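Local coordinates for probable amidase (Thermus thermophilus, PDB 2DC0), which is a probable amidase, a member of the amidase family whose chain folds around a mixed beta-sheet flanked by helices, at residues T166-S171 with R201-A206. Residues are numbered along the deposited sequence; the frame is centred on the assembly and turned at random.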
# COMPACT_ATOMS: atom_id res chain seq x y z
N THR A 166 0.09 -18.89 -9.10
CA THR A 166 -0.17 -17.48 -8.79
C THR A 166 -1.19 -17.37 -7.66
O THR A 166 -1.90 -18.32 -7.36
CB THR A 166 -0.69 -16.67 -10.01
OG1 THR A 166 -1.92 -17.21 -10.48
CG2 THR A 166 0.35 -16.66 -11.13
N ASP A 167 -1.24 -16.20 -7.04
CA ASP A 167 -2.16 -15.95 -5.94
C ASP A 167 -2.63 -14.51 -6.04
O ASP A 167 -1.83 -13.58 -5.94
CB ASP A 167 -1.44 -16.20 -4.61
CG ASP A 167 -2.37 -16.11 -3.41
OD1 ASP A 167 -3.09 -15.09 -3.28
OD2 ASP A 167 -2.37 -17.04 -2.58
N THR A 168 -3.93 -14.32 -6.25
CA THR A 168 -4.50 -12.98 -6.36
C THR A 168 -5.40 -12.73 -5.15
O THR A 168 -5.40 -11.64 -4.58
CB THR A 168 -5.34 -12.83 -7.65
OG1 THR A 168 -4.53 -13.13 -8.79
CG2 THR A 168 -5.87 -11.41 -7.77
N GLY A 169 -6.15 -13.76 -4.77
CA GLY A 169 -7.04 -13.66 -3.63
C GLY A 169 -6.85 -14.86 -2.72
O GLY A 169 -7.59 -15.04 -1.74
N GLY A 170 -5.86 -15.68 -3.04
CA GLY A 170 -5.56 -16.87 -2.26
C GLY A 170 -5.26 -18.09 -3.12
O GLY A 170 -5.05 -19.18 -2.60
N SER A 171 -5.20 -17.90 -4.43
CA SER A 171 -4.97 -19.01 -5.35
C SER A 171 -3.75 -19.90 -5.16
O SER A 171 -3.62 -20.92 -5.83
CB SER A 171 -5.04 -18.49 -6.78
OG SER A 171 -6.40 -18.31 -7.13
N ARG A 201 -3.65 -7.16 -12.46
CA ARG A 201 -2.26 -6.71 -12.43
C ARG A 201 -1.80 -6.08 -11.13
O ARG A 201 -0.64 -6.24 -10.75
CB ARG A 201 -2.00 -5.73 -13.58
CG ARG A 201 -2.02 -6.36 -14.97
CD ARG A 201 -1.98 -5.27 -16.03
NE ARG A 201 -0.80 -4.42 -15.89
CZ ARG A 201 -0.72 -3.17 -16.33
NH1 ARG A 201 -1.75 -2.61 -16.95
NH2 ARG A 201 0.40 -2.48 -16.15
N SER A 202 -2.68 -5.37 -10.43
CA SER A 202 -2.27 -4.72 -9.18
C SER A 202 -2.49 -5.60 -7.95
O SER A 202 -2.26 -5.16 -6.82
CB SER A 202 -3.02 -3.39 -8.99
OG SER A 202 -4.40 -3.60 -8.74
N THR A 203 -2.90 -6.84 -8.17
CA THR A 203 -3.14 -7.75 -7.06
C THR A 203 -2.55 -9.15 -7.28
O THR A 203 -2.44 -9.93 -6.32
CB THR A 203 -4.65 -7.87 -6.78
OG1 THR A 203 -5.22 -6.56 -6.70
CG2 THR A 203 -4.90 -8.60 -5.48
N ASP A 204 -2.19 -9.47 -8.52
CA ASP A 204 -1.60 -10.79 -8.83
C ASP A 204 -0.24 -10.97 -8.17
O ASP A 204 0.51 -10.01 -7.98
CB ASP A 204 -1.37 -10.97 -10.35
CG ASP A 204 -2.64 -11.11 -11.15
OD1 ASP A 204 -3.73 -11.35 -10.58
OD2 ASP A 204 -2.54 -10.98 -12.40
N HIS A 205 0.09 -12.22 -7.84
CA HIS A 205 1.37 -12.58 -7.23
C HIS A 205 1.83 -13.93 -7.80
O HIS A 205 1.02 -14.83 -8.01
CB HIS A 205 1.25 -12.81 -5.71
CG HIS A 205 0.98 -11.58 -4.91
ND1 HIS A 205 -0.23 -10.93 -4.94
CD2 HIS A 205 1.72 -10.95 -3.97
CE1 HIS A 205 -0.22 -9.94 -4.05
NE2 HIS A 205 0.96 -9.94 -3.45
N ALA A 206 3.13 -14.06 -8.05
CA ALA A 206 3.70 -15.32 -8.53
C ALA A 206 4.37 -15.95 -7.31
O ALA A 206 5.00 -15.24 -6.52
CB ALA A 206 4.73 -15.07 -9.63
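The side chains of Thr168 and Asp204 run alongside one another in the same direction, and the threonine OG1 donates a short hydrogen bond of 2.6 Å to Asp204 OD1. The carboxylate is met on its anti side, with the donor 33° out of its plane. Thr168 OG1 stands anti to the carbonyl carbon (chi1 -57°), which leaves the methyl, anti to the backbone N, for packing. The side chains of Thr168 and Thr203 cross nearly at right angles, their CG2 methyls 3.8 Å apart. Thr203 CG2 also lies 3.2 Å from Thr168 O, which is hydrogen-bonded to Ser389 OG. Threonine thus serves both a polar and an apolar neighbour. Asp204 suits a loop with several donors: OD1 also accepts from Ser200 N, and OD2 from Leu199 N, which fixes the rotation of the carboxylate.

Where the loops run into the central mixed sheet, Thr166 and Ala206 form an antiparallel, non-hydrogen-bonded pair between strands 163-166 and 206-210. Asp167 to Ser171 lie in the glycine- and serine-rich amidase signature sequence. Next to the pair, Asp167 N donates to His205 O at 2.8 Å. Both paired residues carry CB on one face; the small alanine rests on Val191, while Thr166 OG1 bonds Lys73 NZ.

His205 has CG anti to the carbonyl carbon (chi1 -69°), with the ring turned about CB-CG so that ND1 faces Thr203 O. ND1 makes a weak 2.8 Å bond to Thr203 O. A second weak bond runs from ND1 to Asp167 O, at 3.3 Å. Imidazole suits this place because the single N-H on ND1 is shared, at poor angles, between a carbonyl of each segment. The Asp167 carboxylate turns to the residues that follow: OD1 forms a salt bridge with Arg173 NH2, and OD2 accepts from Ile172 N.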